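Local coordinates for hypothetical bacterial 6-phosphogluconolactonase (PDB 3SCY), which is a putative 6-phosphogluconolactonase, probably hydrolysing 6-phosphogluconolactone to 6-phosphogluconate in the pentose phosphate pathway, at residues Arg214-Asn219 / Ser261-Leu266; Gly270-Tyr274 / Ala285-Val289. Residues are numbered along the deposited sequence.

Interaction 1 (Arg214-Asn219 / Ser261-Leu266); sequences RHLIFN and SGDIHL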
loop_
_atom_site.group_PDB
_atom_site.type_symbol
_atom_site.label_atom_id
_atom_site.label_comp_id
_atom_site.label_asym_id
_atom_site.label_seq_id
_atom_site.Cartn_x
_atom_site.Cartn_y
_atom_site.Cartn_z
ATOM N N ARG A 214 0.702 10.318 -1.728
ATOM C CA ARG A 214 0.065 9.075 -2.104
ATOM C C ARG A 214 0.306 8.033 -1.019
ATOM O O ARG A 214 -0.585 7.833 -0.195
ATOM C CB ARG A 214 0.511 8.581 -3.503
ATOM C CG ARG A 214 -0.355 7.425 -4.024
ATOM C CD ARG A 214 0.041 7.045 -5.452
ATOM N NE ARG A 214 -0.977 6.167 -6.051
ATOM C CZ ARG A 214 -1.015 4.845 -5.885
ATOM N NH1 ARG A 214 -0.059 4.224 -5.206
ATOM N NH2 ARG A 214 -1.997 4.133 -6.420
ATOM N N HIS A 215 1.473 7.363 -0.996
ATOM C CA HIS A 215 1.719 6.312 -0.017
ATOM C C HIS A 215 2.831 6.679 0.931
ATOM O O HIS A 215 3.776 7.361 0.542
ATOM C CB HIS A 215 2.052 4.973 -0.711
ATOM C CG HIS A 215 0.869 4.241 -1.276
ATOM N ND1 HIS A 215 1.031 3.011 -1.918
ATOM C CD2 HIS A 215 -0.442 4.595 -1.337
ATOM C CE1 HIS A 215 -0.190 2.622 -2.272
ATOM N NE2 HIS A 215 -1.108 3.546 -1.966
ATOM N N LEU A 216 2.735 6.198 2.164
ATOM C CA LEU A 216 3.672 6.456 3.266
ATOM C C LEU A 216 4.184 5.160 3.857
ATOM O O LEU A 216 3.400 4.216 4.053
ATOM C CB LEU A 216 2.942 7.252 4.358
ATOM C CG LEU A 216 3.783 7.673 5.594
ATOM C CD1 LEU A 216 4.743 8.840 5.261
ATOM C CD2 LEU A 216 2.859 8.149 6.723
ATOM N N ILE A 217 5.502 5.128 4.163
ATOM C CA ILE A 217 6.151 3.983 4.783
ATOM C C ILE A 217 7.069 4.475 5.895
ATOM O O ILE A 217 7.444 5.661 5.936
ATOM C CB ILE A 217 6.922 3.081 3.806
ATOM C CG1 ILE A 217 8.029 3.925 3.094
ATOM C CG2 ILE A 217 5.966 2.397 2.790
ATOM C CD1 ILE A 217 9.056 3.124 2.333
ATOM N N PHE A 218 7.448 3.556 6.773
ATOM C CA PHE A 218 8.382 3.807 7.875
ATOM C C PHE A 218 9.566 2.913 7.727
ATOM O O PHE A 218 9.424 1.809 7.187
ATOM C CB PHE A 218 7.728 3.514 9.249
ATOM C CG PHE A 218 6.579 4.444 9.515
ATOM C CD1 PHE A 218 6.789 5.671 10.130
ATOM C CD2 PHE A 218 5.294 4.122 9.090
ATOM C CE1 PHE A 218 5.723 6.563 10.319
ATOM C CE2 PHE A 218 4.234 5.001 9.301
ATOM C CZ PHE A 218 4.464 6.218 9.885
ATOM N N ASN A 219 10.713 3.324 8.283
ATOM C CA ASN A 219 11.852 2.409 8.264
ATOM C C ASN A 219 11.675 1.365 9.398
ATOM O O ASN A 219 10.725 1.457 10.188
ATOM C CB ASN A 219 13.198 3.141 8.337
ATOM C CG ASN A 219 13.519 3.659 9.705
ATOM O OD1 ASN A 219 12.626 4.023 10.475
ATOM N ND2 ASN A 219 14.784 3.652 10.050
ATOM N N SER A 261 3.387 9.329 -9.990
ATOM C CA SER A 261 4.171 8.458 -9.098
ATOM C C SER A 261 3.256 7.523 -8.291
ATOM O O SER A 261 2.070 7.812 -8.094
ATOM C CB SER A 261 5.103 9.264 -8.215
ATOM O OG SER A 261 6.095 9.860 -9.043
ATOM N N GLY A 262 3.786 6.337 -7.990
ATOM C CA GLY A 262 2.969 5.268 -7.447
ATOM C C GLY A 262 3.280 4.753 -6.062
ATOM O O GLY A 262 2.683 5.203 -5.074
ATOM N N ASP A 263 4.129 3.753 -5.996
ATOM C CA ASP A 263 4.392 3.081 -4.735
ATOM C C ASP A 263 5.823 3.326 -4.210
ATOM O O ASP A 263 6.671 3.876 -4.897
ATOM C CB ASP A 263 4.125 1.588 -4.912
ATOM C CG ASP A 263 3.746 0.833 -3.649
ATOM O OD1 ASP A 263 3.546 1.496 -2.578
ATOM O OD2 ASP A 263 3.612 -0.403 -3.730
ATOM N N ILE A 264 6.030 2.969 -2.951
ATOM C CA ILE A 264 7.301 3.223 -2.282
ATOM C C ILE A 264 7.588 2.119 -1.277
ATOM O O ILE A 264 6.717 1.718 -0.498
ATOM C CB ILE A 264 7.269 4.636 -1.592
ATOM C CG1 ILE A 264 8.664 5.029 -1.070
ATOM C CG2 ILE A 264 6.168 4.728 -0.491
ATOM C CD1 ILE A 264 8.745 6.546 -0.629
ATOM N N HIS A 265 8.853 1.602 -1.307
ATOM C CA HIS A 265 9.289 0.532 -0.434
ATOM C C HIS A 265 10.757 0.627 -0.130
ATOM O O HIS A 265 11.561 0.991 -0.990
ATOM C CB HIS A 265 9.026 -0.863 -1.050
ATOM C CG HIS A 265 7.584 -1.174 -1.255
ATOM N ND1 HIS A 265 6.842 -1.810 -0.276
ATOM C CD2 HIS A 265 6.780 -0.892 -2.305
ATOM C CE1 HIS A 265 5.613 -1.888 -0.759
ATOM N NE2 HIS A 265 5.520 -1.329 -1.966
ATOM N N LEU A 266 11.101 0.279 1.101
ATOM C CA LEU A 266 12.474 0.157 1.500
ATOM C C LEU A 266 12.873 -1.287 1.357
ATOM O O LEU A 266 12.055 -2.187 1.631
ATOM C CB LEU A 266 12.642 0.591 2.976
ATOM C CG LEU A 266 12.686 2.075 3.244
ATOM C CD1 LEU A 266 12.319 2.380 4.663
ATOM C CD2 LEU A 266 14.069 2.644 2.965
#

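Interaction 2 (Gly270-Tyr274 / Ala285-Val289); sequences GKYLY and AIFKV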
loop_
_atom_site.group_PDB
_atom_site.type_symbol
_atom_site.label_atom_id
_atom_site.label_comp_id
_atom_site.label_asym_id
_atom_site.label_seq_id
_atom_site.Cartn_x
_atom_site.Cartn_y
_atom_site.Cartn_z
ATOM N N GLY A 270 17.136 -1.964 4.875
ATOM C CA GLY A 270 17.006 -0.517 5.024
ATOM C C GLY A 270 18.014 0.314 4.248
ATOM O O GLY A 270 18.052 1.543 4.399
ATOM N N LYS A 271 18.833 -0.342 3.423
ATOM C CA LYS A 271 19.896 0.341 2.683
ATOM C C LYS A 271 19.420 1.055 1.406
ATOM O O LYS A 271 20.096 1.997 0.962
ATOM C CB LYS A 271 21.008 -0.640 2.327
ATOM C CG LYS A 271 21.903 -0.966 3.514
ATOM C CD LYS A 271 23.164 -1.693 3.071
ATOM C CE LYS A 271 24.051 -2.050 4.242
ATOM N NZ LYS A 271 25.307 -2.708 3.798
ATOM N N TYR A 272 18.270 0.641 0.829
ATOM C CA TYR A 272 17.791 1.256 -0.397
ATOM C C TYR A 272 16.335 1.500 -0.335
ATOM O O TYR A 272 15.611 0.774 0.346
ATOM C CB TYR A 272 18.101 0.382 -1.642
ATOM C CG TYR A 272 19.581 0.282 -1.919
ATOM C CD1 TYR A 272 20.246 1.275 -2.637
ATOM C CD2 TYR A 272 20.336 -0.755 -1.382
ATOM C CE1 TYR A 272 21.627 1.240 -2.802
ATOM C CE2 TYR A 272 21.714 -0.799 -1.539
ATOM C CZ TYR A 272 22.352 0.189 -2.264
ATOM O OH TYR A 272 23.724 0.153 -2.398
ATOM N N LEU A 273 15.912 2.574 -1.001
ATOM C CA LEU A 273 14.523 2.976 -1.136
ATOM C C LEU A 273 14.168 2.934 -2.622
ATOM O O LEU A 273 14.937 3.402 -3.468
ATOM C CB LEU A 273 14.290 4.368 -0.547
ATOM C CG LEU A 273 12.809 4.818 -0.561
ATOM C CD1 LEU A 273 12.422 5.454 0.716
ATOM C CD2 LEU A 273 12.488 5.733 -1.751
ATOM N N TYR A 274 12.959 2.450 -2.924
ATOM C CA TYR A 274 12.473 2.355 -4.290
ATOM C C TYR A 274 11.148 3.082 -4.413
ATOM O O TYR A 274 10.305 2.986 -3.512
ATOM C CB TYR A 274 12.281 0.862 -4.673
ATOM C CG TYR A 274 13.581 0.094 -4.615
ATOM C CD1 TYR A 274 14.040 -0.454 -3.417
ATOM C CD2 TYR A 274 14.347 -0.095 -5.761
ATOM C CE1 TYR A 274 15.275 -1.110 -3.346
ATOM C CE2 TYR A 274 15.546 -0.807 -5.719
ATOM C CZ TYR A 274 16.018 -1.288 -4.506
ATOM O OH TYR A 274 17.222 -1.951 -4.479
ATOM N N ALA A 285 12.530 4.185 -9.463
ATOM C CA ALA A 285 13.701 4.973 -9.068
ATOM C C ALA A 285 14.317 4.301 -7.848
ATOM O O ALA A 285 13.594 3.809 -6.966
ATOM C CB ALA A 285 13.283 6.406 -8.741
ATOM N N ILE A 286 15.651 4.252 -7.807
ATOM C CA ILE A 286 16.398 3.584 -6.752
ATOM C C ILE A 286 17.262 4.590 -6.013
ATOM O O ILE A 286 18.073 5.290 -6.637
ATOM C CB ILE A 286 17.273 2.455 -7.348
ATOM C CG1 ILE A 286 16.445 1.562 -8.334
ATOM C CG2 ILE A 286 17.971 1.657 -6.206
ATOM C CD1 ILE A 286 17.290 0.546 -9.160
ATOM N N PHE A 287 17.099 4.623 -4.697
ATOM C CA PHE A 287 17.849 5.529 -3.821
ATOM C C PHE A 287 18.608 4.785 -2.767
ATOM O O PHE A 287 18.109 3.804 -2.198
ATOM C CB PHE A 287 16.923 6.519 -3.117
ATOM C CG PHE A 287 16.099 7.387 -4.030
ATOM C CD1 PHE A 287 14.874 6.946 -4.514
ATOM C CD2 PHE A 287 16.528 8.666 -4.375
ATOM C CE1 PHE A 287 14.100 7.759 -5.349
ATOM C CE2 PHE A 287 15.741 9.485 -5.190
ATOM C CZ PHE A 287 14.521 9.035 -5.652
ATOM N N LYS A 288 19.811 5.271 -2.481
ATOM C CA LYS A 288 20.632 4.755 -1.388
ATOM C C LYS A 288 20.266 5.527 -0.152
ATOM O O LYS A 288 20.169 6.749 -0.216
ATOM C CB LYS A 288 22.131 4.926 -1.701
ATOM C CG LYS A 288 23.035 4.314 -0.654
ATOM C CD LYS A 288 24.539 4.439 -1.028
ATOM C CE LYS A 288 25.293 3.182 -0.654
ATOM N NZ LYS A 288 25.149 2.834 0.789
ATOM N N VAL A 289 19.997 4.830 0.959
ATOM C CA VAL A 289 19.632 5.460 2.210
ATOM C C VAL A 289 20.878 5.635 3.062
ATOM O O VAL A 289 21.628 4.678 3.266
ATOM C CB VAL A 289 18.566 4.611 2.950
ATOM C CG1 VAL A 289 18.200 5.241 4.296
ATOM C CG2 VAL A 289 17.312 4.426 2.087
HETATM O O HOH W 1 22.628 2.524 2.203
#

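Interaction 1 (Arg214-Asn219 / Ser261-Leu266)
Two strands run side by side here, 6° from parallel, yet their axes stay 6.7 Å apart and no backbone hydrogen bond joins them: side chains do the work. Arg214 reaches across with NH1 to donate to Gly262 O at 2.9 Å, while its NE is taken by a salt bridge to Glu230. One residue on, His215 ND1 gives a nearly straight hydrogen bond (174°) to Asp263 OD1 at 3.0 Å. That carboxylate is well used. Asp263 OD1 also accepts a weak bond from Ile264 N, and Asp263 OD2 accepts from His265 NE2 at 2.8 Å and from the backbone amide of Phe311. Arg214 and His215 can both lean toward 261-266 because they form a classic beta bulge opposite Ile228. Beyond this polar end the contact turns greasy: Ile217 CD1 lies 3.9 Å from both Ile264 CG1 and Leu266 CG, and Leu266 CD1 reaches Asn219 CB at 3.9 Å. The side-chain amide of Asn219 is satisfied elsewhere, ND2 by Asp221 OD1 and OD1 by Phe224 N. Strands 213-218 and 261-266 are the innermost strands of consecutive four-stranded blades, so this is the blade-to-blade packing around the central channel of a seven-bladed beta-propeller.

Interaction 2 (Gly270-Tyr274 / Ala285-Val289)
Three backbone hydrogen bonds, all 2.8 Å long, join these segments: Val289 N to Lys271 O, Leu273 N to Phe287 O, and Phe287 N to Leu273 O. The last two make Leu273 and Phe287 a hydrogen-bonded antiparallel pair, flanked by the non-hydrogen-bonded pairs Tyr272-Lys288 and Tyr274-Ile286. At the outer end a water donates to Lys271 O (2.9 Å) and Val289 O (2.6 Å) and accepts from Lys288 NZ (2.9 Å), linking the Lys288 ammonium to the backbone of both segments. Between the conventional bonds come CA-H...O contacts, the shorter ones from Tyr272 CA to Phe287 O at 3.1 Å and from Tyr274 CA to Ala285 O at 3.2 Å. Side chains then sort by face. On one, Ile286 CG2 touches both tyrosine rings, 3.5 Å from Tyr274 CE2 and 4.2 Å from Tyr272 CD1; the hydroxyls reach on to the next blade, Tyr272 OH to Ala338 and Tyr274 OH to Gly340 and Arg335. On the other, Leu273 CD2 meets Phe287 CD1 at 3.8 Å, and Leu273 CB lies 4.0 Å from Val289 CG2, a patch that also borders Tyr226 of the preceding blade. Strands 272-277 and 283-289 form an antiparallel beta hairpin, the two middle strands of a four-stranded propeller blade.

In the fold
Following the chain, strand 213-218 opens one blade, which is completed by strands 224-229, 234-241 and 244-252; the chain then returns toward the propeller axis as strand 261-266. Interaction 1 closes that excursion, leaving 41 residues between its segments. A short turn after Leu266 leads straight into strand 272-277, and interaction 2 closes a much shorter loop, the hairpin with strand 283-289. The contacts therefore follow in series, neither nested nor crossed, with centres about 11 Å apart. They meet on strand 261-266: His265 O and Tyr274 N probably share a hydrogen bond at 2.8 Å, and Leu266 CD2 packs on Val289 CG2 at 3.8 Å. One contact joins two blades; the other extends the blade begun by strand 261-266 outward.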